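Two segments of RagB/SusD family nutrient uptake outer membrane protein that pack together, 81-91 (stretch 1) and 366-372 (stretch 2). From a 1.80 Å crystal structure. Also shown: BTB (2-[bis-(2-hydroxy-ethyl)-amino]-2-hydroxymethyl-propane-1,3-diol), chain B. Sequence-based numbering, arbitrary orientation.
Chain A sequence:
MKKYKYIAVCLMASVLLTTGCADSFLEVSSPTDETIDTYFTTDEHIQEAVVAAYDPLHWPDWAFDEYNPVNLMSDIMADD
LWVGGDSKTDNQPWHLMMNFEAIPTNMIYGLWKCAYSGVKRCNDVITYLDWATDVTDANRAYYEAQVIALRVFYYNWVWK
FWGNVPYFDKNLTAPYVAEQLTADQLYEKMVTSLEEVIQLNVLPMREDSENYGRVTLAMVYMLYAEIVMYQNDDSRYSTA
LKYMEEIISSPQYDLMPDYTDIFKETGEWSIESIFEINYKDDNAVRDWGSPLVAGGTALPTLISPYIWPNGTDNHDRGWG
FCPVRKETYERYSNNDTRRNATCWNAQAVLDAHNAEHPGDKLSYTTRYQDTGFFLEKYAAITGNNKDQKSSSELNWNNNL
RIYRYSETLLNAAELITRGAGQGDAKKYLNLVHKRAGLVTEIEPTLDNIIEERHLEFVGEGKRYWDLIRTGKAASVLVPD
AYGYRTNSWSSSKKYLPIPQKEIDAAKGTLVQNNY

Stretch 1 (81-91) LWVGGDSKTDN
Stretch 2 366-372: TRYQDTG

Neither stretch forms regular helix or strand, so the contact is built from two irregular loops of one chain, fixed by three direct hydrogen bonds and burying 516 Å² in all. Two CA pairs set the register: Gly-84 with Tyr-368 at 4.8 Å and Asp-86 with Arg-367 at 5.5 Å, so stretch 2 is read backwards as stretch 1 advances. Residues 367-370 make a type II turn, with Asp-370 N bonded to Arg-367 O at 3.2 Å; Gln-369 (phi/psi 65/26) occupies its left-handed corner.

Leu-81 (-122/160; chi1 m, chi2 t) stays out of reach. Trp-82 (-95/-172; chi1 m, chi2 124°) points toward stretch 2. Its CD1 lies 3.5 Å from Gln-369 O and 3.6 Å from Thr-371 CG2, the methyl meeting the ring at its edge.

The next two residues share one acceptor. Val-83 N (-103/-46; chi1 t) and Gly-84 N each donate to Gln-369 OE1 at 2.9 Å, with N-H...O angles of 151° and 171°; the m, t side chain of Gln-369 (chi3 -40°) brings the carbonyl oxygen to both amides. Gly-84 (75/-149) also places its CA 3.2 Å from Tyr-368 O, a CA-H...O contact with 155° at the hydrogen. Gly-85 (80/-171) accepts from Tyr-368 N through its O at 2.9 Å and 150°. Positive phi favours glycine at both positions, and at Gly-85 a CB would crowd Asp-90 OD2.

Asp-86 (-61/-40; chi1 t, chi2 46°) directs CA-to-CB away overall, yet CB lies over one face of the Arg-367 guanidinium. Its OD1 forms a long salt bridge with Arg-367 NH2, 3.7 Å, supplemented by a water that donates to Asp-86 OD1 and accepts from Arg-367 NE, both at 2.8 Å. Arg-367 extends with chi1 m, chi2 t and chi3 126°, between wells.

Ser-87 to Asp-90 is a type I turn, closed by Asp-90 N to Ser-87 O at 3.0 Å. Ser-87 (chi1 p) accepts at OG from Thr-89 N, 3.1 Å. The Tyr-368 ring (chi1 t, chi2 48°) packs by CD2 against Ser-87 C and Lys-88 N, each at 3.7 Å; Lys-88 (p, t, p, t) leads its end away.

Asp-90 (-89/113; chi1 t, chi2 -2°) points toward stretch 2. Its OD2 accepts from Asp-86 N at 2.9 Å and from BTB O4 at 2.6 Å, while Arg-367 NH2 donates to BTB O4 at 2.9 Å, so the ligand bridges acid and base. The direct salt bridge, Asp-90 OD2 to Arg-367 NH1, is long at 3.8 Å and out of plane: charges only.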

# COMPACT_ATOMS: atom_id res chain seq x y z
N LEU A 81 2.08 -12.81 -6.50
CA LEU A 81 0.89 -12.70 -7.36
C LEU A 81 1.33 -12.84 -8.80
O LEU A 81 2.53 -12.51 -9.12
CB LEU A 81 0.24 -11.32 -7.18
CG LEU A 81 -0.04 -10.86 -5.76
CD1 LEU A 81 -0.63 -9.45 -5.78
CD2 LEU A 81 -1.02 -11.81 -5.06
N TRP A 82 0.39 -13.16 -9.67
CA TRP A 82 0.55 -12.93 -11.12
C TRP A 82 -0.10 -11.58 -11.48
O TRP A 82 -0.47 -10.78 -10.56
CB TRP A 82 -0.02 -14.12 -11.91
CG TRP A 82 0.69 -15.41 -11.64
CD1 TRP A 82 0.11 -16.57 -11.21
CD2 TRP A 82 2.10 -15.71 -11.80
NE1 TRP A 82 1.04 -17.57 -11.08
CE2 TRP A 82 2.26 -17.08 -11.48
CE3 TRP A 82 3.21 -15.00 -12.27
CZ2 TRP A 82 3.51 -17.71 -11.52
CZ3 TRP A 82 4.44 -15.63 -12.35
CH2 TRP A 82 4.60 -16.96 -11.93
N VAL A 83 -0.20 -11.28 -12.78
CA VAL A 83 -0.75 -9.98 -13.23
C VAL A 83 -2.17 -10.19 -13.73
O VAL A 83 -3.06 -9.40 -13.34
CB VAL A 83 0.18 -9.33 -14.28
CG1 VAL A 83 -0.40 -8.01 -14.73
CG2 VAL A 83 1.59 -9.15 -13.74
N GLY A 84 -2.40 -11.22 -14.53
CA GLY A 84 -3.73 -11.63 -14.98
C GLY A 84 -4.32 -10.71 -16.05
O GLY A 84 -3.55 -10.13 -16.83
N GLY A 85 -5.65 -10.58 -16.05
CA GLY A 85 -6.41 -9.91 -17.13
C GLY A 85 -6.59 -10.84 -18.31
O GLY A 85 -6.32 -12.08 -18.18
N ASP A 86 -7.09 -10.31 -19.41
CA ASP A 86 -7.39 -11.12 -20.62
C ASP A 86 -6.10 -11.76 -21.12
O ASP A 86 -6.18 -12.87 -21.62
CB ASP A 86 -8.03 -10.27 -21.72
CG ASP A 86 -8.70 -11.08 -22.80
OD1 ASP A 86 -9.44 -12.02 -22.44
OD2 ASP A 86 -8.49 -10.76 -24.01
N SER A 87 -4.99 -11.04 -21.10
CA SER A 87 -3.71 -11.42 -21.76
C SER A 87 -2.60 -10.52 -21.28
O SER A 87 -2.88 -9.55 -20.58
CB SER A 87 -3.84 -11.31 -23.27
OG SER A 87 -3.79 -9.93 -23.70
N LYS A 88 -1.38 -10.74 -21.78
CA LYS A 88 -0.23 -9.87 -21.44
C LYS A 88 -0.34 -8.46 -22.05
O LYS A 88 0.51 -7.61 -21.69
CB LYS A 88 1.07 -10.56 -21.86
CG LYS A 88 1.27 -10.65 -23.36
CD LYS A 88 2.65 -11.15 -23.71
CE LYS A 88 2.83 -12.61 -23.34
NZ LYS A 88 4.18 -13.09 -23.72
N THR A 89 -1.37 -8.16 -22.83
CA THR A 89 -1.64 -6.79 -23.35
C THR A 89 -2.82 -6.12 -22.62
O THR A 89 -3.11 -4.94 -22.92
CB THR A 89 -1.82 -6.78 -24.87
OG1 THR A 89 -3.00 -7.50 -25.19
CG2 THR A 89 -0.62 -7.38 -25.57
N ASP A 90 -3.46 -6.80 -21.67
CA ASP A 90 -4.57 -6.20 -20.86
C ASP A 90 -3.92 -5.53 -19.65
O ASP A 90 -3.30 -6.26 -18.87
CB ASP A 90 -5.59 -7.26 -20.45
CG ASP A 90 -6.92 -6.68 -20.00
OD1 ASP A 90 -7.04 -5.47 -19.96
OD2 ASP A 90 -7.81 -7.48 -19.64
N ASN A 91 -3.95 -4.20 -19.53
CA ASN A 91 -3.11 -3.46 -18.57
C ASN A 91 -1.64 -3.78 -18.87
O ASN A 91 -0.90 -4.16 -17.99
CB ASN A 91 -3.52 -3.66 -17.09
CG ASN A 91 -4.78 -2.89 -16.74
OD1 ASN A 91 -5.15 -1.98 -17.46
ND2 ASN A 91 -5.46 -3.23 -15.65
N THR A 366 -11.82 -18.37 -16.32
CA THR A 366 -10.37 -18.29 -16.01
C THR A 366 -9.76 -17.34 -17.03
O THR A 366 -10.19 -17.37 -18.21
CB THR A 366 -9.70 -19.68 -16.00
OG1 THR A 366 -9.76 -20.30 -17.30
CG2 THR A 366 -10.33 -20.61 -14.98
N ARG A 367 -8.85 -16.49 -16.59
CA ARG A 367 -8.16 -15.55 -17.50
C ARG A 367 -6.67 -15.86 -17.49
O ARG A 367 -6.28 -16.93 -17.05
CB ARG A 367 -8.52 -14.13 -17.09
CG ARG A 367 -9.92 -13.73 -17.49
CD ARG A 367 -10.12 -12.23 -17.35
NE ARG A 367 -10.61 -11.67 -18.58
CZ ARG A 367 -10.77 -10.39 -18.80
NH1 ARG A 367 -10.49 -9.52 -17.84
NH2 ARG A 367 -11.25 -9.97 -19.96
N TYR A 368 -5.86 -14.95 -18.01
CA TYR A 368 -4.41 -15.17 -18.14
C TYR A 368 -3.81 -15.40 -16.75
O TYR A 368 -4.17 -14.68 -15.80
CB TYR A 368 -3.85 -13.98 -18.89
CG TYR A 368 -2.38 -14.05 -19.14
CD1 TYR A 368 -1.79 -15.19 -19.67
CD2 TYR A 368 -1.56 -12.99 -18.79
CE1 TYR A 368 -0.41 -15.25 -19.86
CE2 TYR A 368 -0.20 -13.03 -19.01
CZ TYR A 368 0.38 -14.17 -19.54
OH TYR A 368 1.73 -14.19 -19.70
N GLN A 369 -2.94 -16.39 -16.63
CA GLN A 369 -2.21 -16.69 -15.37
C GLN A 369 -3.16 -17.14 -14.26
O GLN A 369 -2.71 -17.21 -13.12
CB GLN A 369 -1.32 -15.51 -14.97
CG GLN A 369 -0.37 -15.11 -16.09
CD GLN A 369 0.42 -13.85 -15.78
OE1 GLN A 369 -0.11 -12.88 -15.21
NE2 GLN A 369 1.67 -13.81 -16.25
N ASP A 370 -4.32 -17.70 -14.60
CA ASP A 370 -5.28 -18.23 -13.60
C ASP A 370 -4.61 -19.33 -12.78
O ASP A 370 -3.88 -20.17 -13.36
CB ASP A 370 -6.52 -18.84 -14.25
CG ASP A 370 -7.51 -19.37 -13.21
OD1 ASP A 370 -8.19 -18.53 -12.57
OD2 ASP A 370 -7.59 -20.60 -13.03
N THR A 371 -4.81 -19.32 -11.47
CA THR A 371 -4.30 -20.39 -10.58
C THR A 371 -5.45 -21.06 -9.84
O THR A 371 -5.17 -22.06 -9.13
CB THR A 371 -3.33 -19.82 -9.54
OG1 THR A 371 -4.08 -18.86 -8.79
CG2 THR A 371 -2.12 -19.18 -10.20
N GLY A 372 -6.66 -20.51 -9.89
CA GLY A 372 -7.75 -20.94 -8.98
C GLY A 372 -7.75 -20.18 -7.65
O GLY A 372 -8.77 -20.28 -6.91
C1 BTB B . -12.51 -5.88 -18.19
O1 BTB B . -13.70 -5.76 -18.93
C2 BTB B . -11.32 -5.17 -18.86
C3 BTB B . -10.12 -5.19 -17.89
O3 BTB B . -9.05 -4.36 -18.32
C4 BTB B . -10.87 -5.92 -20.13
O4 BTB B . -10.37 -7.20 -19.78
N BTB B . -11.63 -3.75 -19.20
C5 BTB B . -12.03 -2.92 -18.01
C6 BTB B . -11.83 -1.44 -18.19
O6 BTB B . -10.47 -1.12 -17.97
C7 BTB B . -12.53 -3.56 -20.39
C8 BTB B . -11.76 -3.12 -21.61
O8 BTB B . -10.71 -2.24 -21.24
O HOH W 1 -11.30 -13.26 -20.72